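Local atomic coordinates of 3-oxoacyl-(Acyl-carrier protein) synthase (Burkholderia xenovorans, PDB entry 4EFI), a protein that probably acts as a 3-oxoacyl-[acyl-carrier-protein] synthase of the thiolase superfamily, condensing acyl groups during fatty-acid-type chain building. Residues 103-108 with 121-126; 156-161 with 300-305; 201-206 with 218-223; 207-212 with 227-232. One frame throughout, in Å; residues are numbered along the deposited sequence.

Contact 1: 103-108 with 121-126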
loop_
_atom_site.group_PDB
_atom_site.type_symbol
_atom_site.label_atom_id
_atom_site.label_comp_id
_atom_site.label_asym_id
_atom_site.label_seq_id
_atom_site.Cartn_x
_atom_site.Cartn_y
_atom_site.Cartn_z
ATOM N N PRO A 103 14.689 -3.574 -17.688
ATOM C CA PRO A 103 13.999 -2.304 -17.581
ATOM C C PRO A 103 12.969 -2.276 -16.470
ATOM O O PRO A 103 12.607 -3.304 -15.902
ATOM C CB PRO A 103 13.257 -2.220 -18.909
ATOM C CG PRO A 103 12.931 -3.661 -19.253
ATOM C CD PRO A 103 14.112 -4.428 -18.749
ATOM N N ALA A 104 12.485 -1.082 -16.173
ATOM C CA ALA A 104 11.418 -0.898 -15.214
ATOM C C ALA A 104 10.140 -1.642 -15.614
ATOM O O ALA A 104 9.784 -1.738 -16.794
ATOM C CB ALA A 104 11.129 0.577 -15.065
ATOM N N THR A 105 9.419 -2.116 -14.621
ATOM C CA THR A 105 8.201 -2.887 -14.845
ATOM C C THR A 105 7.080 -2.013 -15.423
ATOM O O THR A 105 6.170 -2.515 -16.104
ATOM C CB THR A 105 7.807 -3.613 -13.538
ATOM O OG1 THR A 105 8.837 -4.550 -13.199
ATOM C CG2 THR A 105 6.510 -4.392 -13.675
ATOM N N ALA A 106 7.146 -0.700 -15.200
ATOM C CA ALA A 106 6.163 0.179 -15.828
ATOM C C ALA A 106 6.191 0.043 -17.342
ATOM O O ALA A 106 5.159 0.174 -17.982
ATOM C CB ALA A 106 6.397 1.614 -15.405
ATOM N N PHE A 107 7.351 -0.233 -17.928
ATOM C CA PHE A 107 7.429 -0.415 -19.386
ATOM C C PHE A 107 6.760 -1.707 -19.816
ATOM O O PHE A 107 6.091 -1.753 -20.859
ATOM C CB PHE A 107 8.886 -0.382 -19.866
ATOM C CG PHE A 107 9.510 0.959 -19.720
ATOM C CD1 PHE A 107 9.188 1.975 -20.610
ATOM C CD2 PHE A 107 10.382 1.223 -18.689
ATOM C CE1 PHE A 107 9.700 3.226 -20.460
ATOM C CE2 PHE A 107 10.903 2.485 -18.536
ATOM C CZ PHE A 107 10.554 3.489 -19.438
ATOM N N VAL A 108 6.889 -2.743 -19.002
ATOM C CA VAL A 108 6.222 -4.005 -19.279
ATOM C C VAL A 108 4.707 -3.796 -19.220
ATOM O O VAL A 108 3.954 -4.300 -20.067
ATOM C CB VAL A 108 6.612 -5.063 -18.244
ATOM C CG1 VAL A 108 5.832 -6.350 -18.477
ATOM C CG2 VAL A 108 8.101 -5.301 -18.281
ATOM N N ALA A 121 5.972 6.371 -18.107
ATOM C CA ALA A 121 6.157 5.081 -17.454
ATOM C C ALA A 121 7.216 5.221 -16.359
ATOM O O ALA A 121 8.401 5.356 -16.642
ATOM C CB ALA A 121 6.565 4.041 -18.491
ATOM N N LEU A 122 6.789 5.188 -15.105
ATOM C CA LEU A 122 7.702 5.449 -13.989
ATOM C C LEU A 122 7.584 4.367 -12.933
ATOM O O LEU A 122 6.490 4.193 -12.377
ATOM C CB LEU A 122 7.344 6.798 -13.354
ATOM C CG LEU A 122 7.552 8.004 -14.277
ATOM C CD1 LEU A 122 7.002 9.268 -13.616
ATOM C CD2 LEU A 122 9.038 8.191 -14.611
ATOM N N ASP A 123 8.667 3.661 -12.630
ATOM C CA ASP A 123 8.735 2.777 -11.461
ATOM C C ASP A 123 9.269 3.606 -10.297
ATOM O O ASP A 123 10.374 4.163 -10.393
ATOM C CB ASP A 123 9.751 1.614 -11.662
ATOM C CG ASP A 123 9.194 0.357 -12.352
ATOM O OD1 ASP A 123 8.189 0.458 -13.049
ATOM O OD2 ASP A 123 9.853 -0.723 -12.237
ATOM N N ILE A 124 8.568 3.598 -9.174
ATOM C CA ILE A 124 8.986 4.282 -7.947
ATOM C C ILE A 124 9.058 3.282 -6.792
ATOM O O ILE A 124 8.118 2.505 -6.568
ATOM C CB ILE A 124 7.997 5.380 -7.587
ATOM C CG1 ILE A 124 7.916 6.369 -8.733
ATOM C CG2 ILE A 124 8.397 6.037 -6.267
ATOM C CD1 ILE A 124 6.955 7.549 -8.450
ATOM N N ASN A 125 10.199 3.238 -6.112
ATOM C CA ASN A 125 10.398 2.309 -4.995
ATOM C C ASN A 125 9.968 2.873 -3.654
ATOM O O ASN A 125 10.716 3.582 -2.993
ATOM C CB ASN A 125 11.859 1.864 -4.917
ATOM C CG ASN A 125 12.107 0.820 -3.836
ATOM O OD1 ASN A 125 11.177 0.361 -3.154
ATOM N ND2 ASN A 125 13.348 0.403 -3.702
ATOM N N LEU A 126 8.742 2.558 -3.284
ATOM C CA LEU A 126 8.208 2.888 -1.969
ATOM C C LEU A 126 7.489 1.677 -1.440
ATOM O O LEU A 126 6.994 0.837 -2.206
ATOM C CB LEU A 126 7.216 4.041 -2.061
ATOM C CG LEU A 126 7.815 5.408 -2.330
ATOM C CD1 LEU A 126 6.696 6.366 -2.729
ATOM C CD2 LEU A 126 8.589 5.924 -1.118
#
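The Phe107 ring receives Ala121 over one of its faces, the methyl CB standing 3.8 Å above the ring plane and displaced toward the rim rather than over the centre. Ala121 CB over the face makes this a CH-pi contact. CE1 is the nearest ring atom and CD1 and CZ follow closely, so the methyl sits over that side of the ring. The second flat group, the Asp123 carboxylate, is met on the syn side of both oxygens. Asp123 OD2 accepts from Thr105 N at 2.8 Å, the donor 26° out of the carboxylate plane. Asp123 OD1 accepts from Ala106 N at 2.7 Å, its donor 17° out. Each oxygen therefore takes one N-H, and the pair of bonds fixes the rotation of the carboxylate against two successive amides. Asp123 CG lies anti to its carbonyl carbon (chi1 -87°), which brings the carboxyl carbon up to the methyl of Ala104, with 3.3 Å between Asp123 CG and Ala104 CB. Ala106 CB fits snugly alongside, 3.2 Å from Asp123 OD1 and 3.9 Å from Ala121 CB, and it also touches Leu122 N. The Thr105 hydroxyl turns to another partner, the backbone N of Asn99. From the neighbouring strand 90-94, Phe93 touches both Thr105 and Asp123, and Leu91 touches Ala106. A strand aspartate thus receives amides near the start of helix 105-112, where the helix dipole would be expected to favour a negative charge. Ala106 and Ala121 meet methyl to methyl where helix 105-112 packs on strand 120-124, within the beta-alpha-beta unit that strand 90-94 completes.

Contact 2: 156-161 with 300-305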
loop_
_atom_site.group_PDB
_atom_site.type_symbol
_atom_site.label_atom_id
_atom_site.label_comp_id
_atom_site.label_asym_id
_atom_site.label_seq_id
_atom_site.Cartn_x
_atom_site.Cartn_y
_atom_site.Cartn_z
ATOM N N ASP A 156 2.830 -5.559 -4.514
ATOM C CA ASP A 156 4.045 -6.176 -3.997
ATOM C C ASP A 156 3.818 -7.665 -3.837
ATOM O O ASP A 156 2.674 -8.118 -3.627
ATOM C CB ASP A 156 4.418 -5.602 -2.621
ATOM C CG ASP A 156 5.657 -4.727 -2.640
ATOM O OD1 ASP A 156 6.537 -4.855 -3.513
ATOM O OD2 ASP A 156 5.746 -3.885 -1.727
ATOM N N THR A 157 4.904 -8.422 -3.893
ATOM C CA THR A 157 4.883 -9.824 -3.474
ATOM C C THR A 157 5.976 -9.991 -2.408
ATOM O O THR A 157 7.002 -10.621 -2.628
ATOM C CB THR A 157 5.102 -10.819 -4.627
ATOM O OG1 THR A 157 6.372 -10.583 -5.233
ATOM C CG2 THR A 157 4.026 -10.681 -5.692
ATOM N N ILE A 158 5.756 -9.412 -1.231
ATOM C CA ILE A 158 6.760 -9.469 -0.174
ATOM C C ILE A 158 7.008 -10.901 0.271
ATOM O O ILE A 158 8.067 -11.208 0.833
ATOM C CB ILE A 158 6.380 -8.610 1.058
ATOM C CG1 ILE A 158 6.327 -7.139 0.663
ATOM C CG2 ILE A 158 7.330 -8.849 2.248
ATOM C CD1 ILE A 158 7.601 -6.588 0.070
ATOM N N SER A 159 6.070 -11.810 0.027
ATOM C CA SER A 159 6.302 -13.208 0.393
ATOM C C SER A 159 7.611 -13.743 -0.212
ATOM O O SER A 159 8.250 -14.623 0.385
ATOM C CB SER A 159 5.132 -14.099 -0.036
ATOM O OG SER A 159 5.119 -14.208 -1.429
ATOM N N LYS A 160 8.042 -13.183 -1.339
ATOM C CA LYS A 160 9.224 -13.663 -2.036
ATOM C C LYS A 160 10.537 -13.231 -1.363
ATOM O O LYS A 160 11.617 -13.652 -1.771
ATOM C CB LYS A 160 9.201 -13.160 -3.481
ATOM C CG LYS A 160 8.083 -13.717 -4.361
ATOM C CD LYS A 160 8.262 -13.206 -5.800
ATOM C CE LYS A 160 7.001 -13.289 -6.629
ATOM N NZ LYS A 160 6.760 -14.672 -7.100
ATOM N N MET A 161 10.422 -12.334 -0.388
ATOM C CA MET A 161 11.590 -11.833 0.358
ATOM C C MET A 161 11.615 -12.238 1.828
ATOM O O MET A 161 12.413 -11.706 2.606
ATOM C CB MET A 161 11.661 -10.316 0.253
ATOM C CG MET A 161 12.067 -9.858 -1.143
ATOM S SD MET A 161 12.531 -8.131 -1.227
ATOM C CE MET A 161 11.106 -7.504 -0.395
ATOM N N ASN A 300 -0.523 -8.556 5.906
ATOM C CA ASN A 300 0.042 -7.254 5.569
ATOM C C ASN A 300 0.529 -7.337 4.127
ATOM O O ASN A 300 1.419 -8.127 3.832
ATOM C CB ASN A 300 1.191 -7.002 6.551
ATOM C CG ASN A 300 2.010 -5.773 6.263
ATOM O OD1 ASN A 300 2.097 -5.284 5.135
ATOM N ND2 ASN A 300 2.673 -5.283 7.311
ATOM N N THR A 301 -0.063 -6.541 3.232
ATOM C CA THR A 301 0.269 -6.587 1.803
ATOM C C THR A 301 1.076 -5.379 1.373
ATOM O O THR A 301 1.080 -4.994 0.206
ATOM C CB THR A 301 -0.984 -6.719 0.923
ATOM O OG1 THR A 301 -1.885 -5.629 1.171
ATOM C CG2 THR A 301 -1.677 -8.064 1.183
ATOM N N SER A 302 1.817 -4.816 2.319
ATOM C CA SER A 302 2.802 -3.777 1.983
ATOM C C SER A 302 2.135 -2.651 1.206
ATOM O O SER A 302 1.156 -2.074 1.666
ATOM C CB SER A 302 3.915 -4.401 1.142
ATOM O OG SER A 302 4.953 -3.451 0.884
ATOM N N CYS A 303 2.734 -2.093 0.169
ATOM C CA CYS A 303 2.150 -0.918 -0.483
ATOM C C CYS A 303 0.720 -1.114 -1.001
ATOM O O CYS A 303 0.010 -0.138 -1.196
ATOM C CB CYS A 303 3.024 -0.412 -1.639
ATOM S SG CYS A 303 3.322 -1.623 -2.923
ATOM N N ALA A 304 0.316 -2.361 -1.233
ATOM C CA ALA A 304 -1.051 -2.634 -1.686
ATOM C C ALA A 304 -2.102 -2.520 -0.591
ATOM O O ALA A 304 -3.302 -2.596 -0.887
ATOM C CB ALA A 304 -1.135 -4.002 -2.302
ATOM N N SER A 305 -1.686 -2.356 0.659
ATOM C CA SER A 305 -2.609 -2.583 1.754
ATOM C C SER A 305 -3.787 -1.599 1.753
ATOM O O SER A 305 -4.915 -2.001 2.012
ATOM C CB SER A 305 -1.866 -2.568 3.084
ATOM O OG SER A 305 -1.422 -1.257 3.372
#
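This is a small, buried polar contact between two loops, Asp156 and Ser302 meeting near the middle of the protein. Segment 156-161 leaves the end of strand 149-156, and segment 300-305 leads into helix 305-313. The link is one hydrogen bond, from Ser302 OG to Asp156 OD2 at 2.8 Å. The hydroxyl reaches the carboxylate on its anti side, 18° out of plane. Ser302 OG stands anti to its own backbone N (chi1 -175°), which sends it across to Asp156. The other oxygen, Asp156 OD1, is held by Ser95 OG, Thr97 OG1 and Gln96 N, so both ends of the buried carboxylate are engaged. An apolar touch adds to this: Ile158 CG1 rests 3.7 Å from Ser302 CB, on the carbon of the serine beside its hydroxyl. An Asx turn shapes the second loop, Asn300 OD1 accepting from Ser302 N at 2.9 Å with the donor nearly along the C=O axis, and Asn300 ND2 donates to Ala272 O. An unidentified molecule, probably from the crystallisation liquor, also hydrogen-bonds Ser302 OG, consistent with a pocket accessible to small molecules; the Asn300 side chain touches His270, a neighbourhood consistent with the His and Asn of the Cys-His-Asn active site found in KAS III relatives of the thiolase fold.

Contact 3: 201-206 with 218-223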
loop_
_atom_site.group_PDB
_atom_site.type_symbol
_atom_site.label_atom_id
_atom_site.label_comp_id
_atom_site.label_asym_id
_atom_site.label_seq_id
_atom_site.Cartn_x
_atom_site.Cartn_y
_atom_site.Cartn_z
ATOM N N GLY A 201 16.022 5.727 9.778
ATOM C CA GLY A 201 15.366 4.445 9.994
ATOM C C GLY A 201 15.659 3.347 8.982
ATOM O O GLY A 201 15.097 2.249 9.083
ATOM N N ALA A 202 16.510 3.618 8.003
ATOM C CA ALA A 202 16.795 2.634 6.965
ATOM C C ALA A 202 17.172 1.276 7.552
ATOM O O ALA A 202 16.657 0.246 7.109
ATOM C CB ALA A 202 17.913 3.152 6.051
ATOM N N ARG A 203 18.069 1.264 8.528
ATOM C CA ARG A 203 18.589 0.017 9.093
ATOM C C ARG A 203 17.562 -0.766 9.918
ATOM O O ARG A 203 17.850 -1.876 10.349
ATOM C CB ARG A 203 19.833 0.296 9.949
ATOM C CG ARG A 203 19.520 0.960 11.269
ATOM C CD ARG A 203 20.783 1.451 11.990
ATOM N NE ARG A 203 21.753 0.392 12.273
ATOM C CZ ARG A 203 21.807 -0.310 13.400
ATOM N NH1 ARG A 203 20.937 -0.097 14.375
ATOM N NH2 ARG A 203 22.742 -1.236 13.559
ATOM N N ASN A 204 16.370 -0.207 10.127
ATOM C CA ASN A 204 15.345 -0.884 10.925
ATOM C C ASN A 204 14.316 -1.654 10.090
ATOM O O ASN A 204 13.519 -2.415 10.632
ATOM C CB ASN A 204 14.651 0.119 11.849
ATOM C CG ASN A 204 15.599 0.692 12.851
ATOM O OD1 ASN A 204 16.535 0.019 13.279
ATOM N ND2 ASN A 204 15.390 1.950 13.228
ATOM N N LEU A 205 14.355 -1.471 8.780
ATOM C CA LEU A 205 13.445 -2.169 7.874
ATOM C C LEU A 205 14.149 -2.181 6.530
ATOM O O LEU A 205 14.185 -1.175 5.798
ATOM C CB LEU A 205 12.090 -1.454 7.798
ATOM C CG LEU A 205 10.857 -2.357 7.806
ATOM C CD1 LEU A 205 9.555 -1.535 7.888
ATOM C CD2 LEU A 205 10.876 -3.264 6.586
ATOM N N ILE A 206 14.760 -3.328 6.219
ATOM C CA ILE A 206 15.767 -3.382 5.178
ATOM C C ILE A 206 15.944 -4.816 4.673
ATOM O O ILE A 206 15.795 -5.759 5.431
ATOM C CB ILE A 206 17.126 -2.793 5.703
ATOM C CG1 ILE A 206 18.186 -2.762 4.597
ATOM C CG2 ILE A 206 17.633 -3.561 6.900
ATOM C CD1 ILE A 206 19.315 -1.787 4.899
ATOM N N ALA A 218 27.020 -8.655 9.126
ATOM C CA ALA A 218 27.887 -9.354 10.073
ATOM C C ALA A 218 28.233 -8.460 11.261
ATOM O O ALA A 218 28.495 -8.948 12.363
ATOM C CB ALA A 218 29.157 -9.822 9.382
ATOM N N ALA A 219 28.263 -7.158 11.029
ATOM C CA ALA A 219 28.636 -6.195 12.061
ATOM C C ALA A 219 27.444 -5.751 12.903
ATOM O O ALA A 219 27.593 -4.978 13.852
ATOM C CB ALA A 219 29.294 -4.979 11.421
ATOM N N ASP A 220 26.254 -6.212 12.530
ATOM C CA ASP A 220 25.011 -5.831 13.196
ATOM C C ASP A 220 24.512 -7.003 14.042
ATOM O O ASP A 220 23.988 -7.983 13.509
ATOM C CB ASP A 220 23.980 -5.467 12.125
ATOM C CG ASP A 220 22.698 -4.879 12.691
ATOM O OD1 ASP A 220 22.387 -5.136 13.883
ATOM O OD2 ASP A 220 21.988 -4.199 11.916
ATOM N N GLU A 221 24.680 -6.911 15.357
ATOM C CA GLU A 221 24.309 -7.994 16.267
ATOM C C GLU A 221 22.865 -8.450 16.108
ATOM O O GLU A 221 22.555 -9.615 16.332
ATOM C CB GLU A 221 24.564 -7.574 17.727
ATOM N N ARG A 222 21.978 -7.550 15.692
ATOM C CA ARG A 222 20.565 -7.883 15.599
ATOM C C ARG A 222 20.318 -8.891 14.499
ATOM O O ARG A 222 19.255 -9.520 14.463
ATOM C CB ARG A 222 19.722 -6.640 15.309
ATOM C CG ARG A 222 19.929 -5.478 16.254
ATOM C CD ARG A 222 19.175 -4.258 15.738
ATOM N NE ARG A 222 19.693 -3.852 14.437
ATOM C CZ ARG A 222 19.065 -3.040 13.592
ATOM N NH1 ARG A 222 17.879 -2.532 13.906
ATOM N NH2 ARG A 222 19.615 -2.724 12.426
ATOM N N MET A 223 21.281 -9.030 13.585
ATOM C CA MET A 223 21.101 -9.878 12.405
ATOM C C MET A 223 21.769 -11.262 12.517
ATOM O O MET A 223 21.818 -12.003 11.532
ATOM C CB MET A 223 21.583 -9.134 11.150
ATOM C CG MET A 223 20.848 -7.835 10.918
ATOM S SD MET A 223 21.275 -7.091 9.348
ATOM C CE MET A 223 20.205 -5.659 9.404
HETATM O O HOH W 1 23.203 -3.230 15.717
#
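Arg203 and Arg222 stack: their guanidinium groups lie nearly parallel, planes 11° apart and centres 3.9 Å apart, with Arg222 NH2 over the centre of the Arg203 group. The repulsion of these like charges is probably eased by Asp220, and by Asp234 beside Arg222 NH1. Asp220 CG lies anti to its backbone N (chi1 -172°), and Arg222 grips the carboxylate side-on, Arg222 NE to Asp220 OD1 at 3.0 Å and Arg222 NH2 to Asp220 OD2 at 2.8 Å, both on syn lone pairs and in the guanidinium plane. Asp220 OD2 also accepts from Tyr215 OH. Arg203 NH2 lies 3.5 Å from Asp220 OD2, a salt bridge of charges alone, while water 1 joins this NH2 to Asp220 OD1. Hydrogen bonds to the other segment come from Arg222: NH2 donates to Arg203 O at 2.9 Å, from above the carbonyl plane, and NH1 to Asn204 OD1 at 3.0 Å, in the carbonyl plane. The amide and guanidinium planes stand 78° apart. Asn204 ND2 bonds to Tyr334 OH. The apolar part is slight, Met223 CE at 4.2 Å from Ile206 CG2. This salt-bridge network, with an Asx turn from Asp220 OD1 to Arg222 N, ties the excursion between strands 205-206 and 232-233 to the 3-10 turn just before strand 205-206.

Contact 4: 207-212 with 227-232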
loop_
_atom_site.group_PDB
_atom_site.type_symbol
_atom_site.label_atom_id
_atom_site.label_comp_id
_atom_site.label_asym_id
_atom_site.label_seq_id
_atom_site.Cartn_x
_atom_site.Cartn_y
_atom_site.Cartn_z
ATOM N N VAL A 207 16.254 -4.935 3.380
ATOM C CA VAL A 207 16.790 -6.190 2.834
ATOM C C VAL A 207 18.315 -5.968 2.668
ATOM O O VAL A 207 18.744 -5.202 1.805
ATOM C CB VAL A 207 16.130 -6.546 1.488
ATOM C CG1 VAL A 207 16.771 -7.774 0.884
ATOM C CG2 VAL A 207 14.642 -6.779 1.687
ATOM N N PRO A 208 19.137 -6.568 3.520
ATOM C CA PRO A 208 20.563 -6.214 3.513
ATOM C C PRO A 208 21.279 -6.451 2.183
ATOM O O PRO A 208 22.082 -5.596 1.769
ATOM C CB PRO A 208 21.136 -7.096 4.622
ATOM C CG PRO A 208 20.002 -7.176 5.605
ATOM C CD PRO A 208 18.800 -7.374 4.711
ATOM N N SER A 209 21.028 -7.595 1.550
ATOM C CA SER A 209 21.750 -8.016 0.349
ATOM C C SER A 209 20.765 -8.231 -0.780
ATOM O O SER A 209 19.635 -8.711 -0.566
ATOM C CB SER A 209 22.511 -9.312 0.597
ATOM O OG SER A 209 23.656 -9.081 1.403
ATOM N N GLY A 210 21.192 -7.902 -1.999
ATOM C CA GLY A 210 20.326 -8.057 -3.154
ATOM C C GLY A 210 20.374 -6.856 -4.062
ATOM O O GLY A 210 19.915 -6.936 -5.201
ATOM N N GLY A 211 20.860 -5.731 -3.546
ATOM C CA GLY A 211 21.138 -4.549 -4.356
ATOM C C GLY A 211 22.628 -4.377 -4.568
ATOM O O GLY A 211 23.381 -5.333 -4.529
ATOM N N PHE A 212 23.077 -3.144 -4.788
ATOM C CA PHE A 212 24.445 -2.910 -5.213
ATOM C C PHE A 212 25.354 -2.401 -4.105
ATOM O O PHE A 212 26.521 -2.132 -4.345
ATOM C CB PHE A 212 24.438 -2.033 -6.482
ATOM C CG PHE A 212 23.877 -2.762 -7.670
ATOM C CD1 PHE A 212 22.539 -2.757 -7.958
ATOM C CD2 PHE A 212 24.713 -3.532 -8.453
ATOM C CE1 PHE A 212 22.033 -3.474 -9.011
ATOM C CE2 PHE A 212 24.214 -4.260 -9.523
ATOM C CZ PHE A 212 22.870 -4.221 -9.798
ATOM N N SER A 227 19.101 -14.372 7.399
ATOM C CA SER A 227 19.553 -14.466 6.016
ATOM C C SER A 227 19.612 -13.067 5.409
ATOM O O SER A 227 18.615 -12.366 5.392
ATOM C CB SER A 227 18.621 -15.356 5.196
ATOM O OG SER A 227 18.893 -15.220 3.810
ATOM N N PRO A 228 20.794 -12.650 4.920
ATOM C CA PRO A 228 20.917 -11.266 4.445
ATOM C C PRO A 228 20.108 -10.932 3.186
ATOM O O PRO A 228 19.861 -9.778 2.907
ATOM C CB PRO A 228 22.432 -11.107 4.209
ATOM C CG PRO A 228 22.915 -12.469 3.987
ATOM C CD PRO A 228 22.096 -13.336 4.913
ATOM N N GLU A 229 19.705 -11.956 2.427
ATOM C CA GLU A 229 18.909 -11.730 1.231
ATOM C C GLU A 229 17.429 -11.580 1.538
ATOM O O GLU A 229 16.636 -11.366 0.643
ATOM C CB GLU A 229 19.113 -12.850 0.212
ATOM C CG GLU A 229 20.480 -12.830 -0.477
ATOM C CD GLU A 229 21.619 -13.282 0.426
ATOM O OE1 GLU A 229 21.408 -14.175 1.275
ATOM O OE2 GLU A 229 22.738 -12.740 0.278
ATOM N N CYS A 230 17.062 -11.667 2.808
ATOM C CA CYS A 230 15.658 -11.563 3.202
ATOM C C CYS A 230 15.359 -10.303 4.006
ATOM O O CYS A 230 16.257 -9.615 4.509
ATOM C CB CYS A 230 15.265 -12.793 4.016
ATOM S SG CYS A 230 15.484 -14.375 3.125
ATOM N N LEU A 231 14.084 -10.007 4.134
ATOM C CA LEU A 231 13.627 -8.845 4.854
ATOM C C LEU A 231 13.960 -8.940 6.328
ATOM O O LEU A 231 13.668 -9.938 6.981
ATOM C CB LEU A 231 12.112 -8.719 4.676
ATOM C CG LEU A 231 11.440 -7.541 5.366
ATOM C CD1 LEU A 231 11.897 -6.241 4.763
ATOM C CD2 LEU A 231 9.906 -7.673 5.266
ATOM N N PHE A 232 14.561 -7.860 6.826
ATOM C CA PHE A 232 14.820 -7.655 8.246
ATOM C C PHE A 232 13.939 -6.534 8.780
ATOM O O PHE A 232 13.825 -5.485 8.175
ATOM C CB PHE A 232 16.295 -7.289 8.472
ATOM C CG PHE A 232 16.595 -6.875 9.885
ATOM C CD1 PHE A 232 16.875 -7.833 10.852
ATOM C CD2 PHE A 232 16.563 -5.537 10.260
ATOM C CE1 PHE A 232 17.126 -7.478 12.138
ATOM C CE2 PHE A 232 16.816 -5.174 11.562
ATOM C CZ PHE A 232 17.101 -6.145 12.504
HETATM O O HOH W 2 17.671 -10.050 -1.786
#
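Pro208 packs its ring against the carbonyl oxygen of Pro228, and each carbon beyond CA takes part. Its CB lies 3.4 Å from Pro228 O and also faces the other proline, 4.2 Å from Pro228 CB. Next along the ring, CG stands farther off, 3.8 Å from Pro228 O. CD closes the circuit most tightly, 3.2 Å from Pro228 O, and borders Cys230 O as well. The same oxygen accepts the one direct hydrogen bond of the contact, from Ser209 N at 2.8 Å; the donor stands above the carbonyl plane, 40° out of it. Pro228 O is thus wrapped by the ring of one residue and the amide of the next. Ser209 CB meets Glu229 OE2, while its carbonyl O receives a CA-H...O contact from Glu229 CA, 3.6 Å away and nearly straight. Water 2 bridges Ser209 O and Glu229 O, donating to both. Val207 splits its methyls: CG1, anti to the backbone N (chi1 175°), turns to Glu229 O, and CG2 lies 4.2 Å from Leu231 CD1. A type I turn from Ser227 to Cys230 presents the carbonyls of the second segment. The contact lies at the surface, in the long connection between strands 205-206 and 232-233, next to the two-stranded antiparallel sheet they form; Leu231 reaches in beside Leu205 of the first strand and Phe173, while Gly210 O takes a hydrogen bond from Arg101.

From the N terminus, contact 1 comes first and closes a short loop of 12 residues, tying helix 105-112 to the outermost strand 120-124 of the six-stranded sheet. In series with it, contact 2 opens at 156-161 and closes only at 300-305, spanning 138 residues and joining the end of strand 149-156 to the approach of helix 305-313. Contacts 3 and 4 both lie inside that span. Their segments alternate along the chain, so the two cross and fold the connection between strands 205-206 and 232-233 back on itself, Ile206 O meeting Phe232 N where they touch. Contact 4 touches contact 2, Met161 meeting Val207 and Leu231, whereas contact 1 meets contact 2 through Leu126 and Cys303.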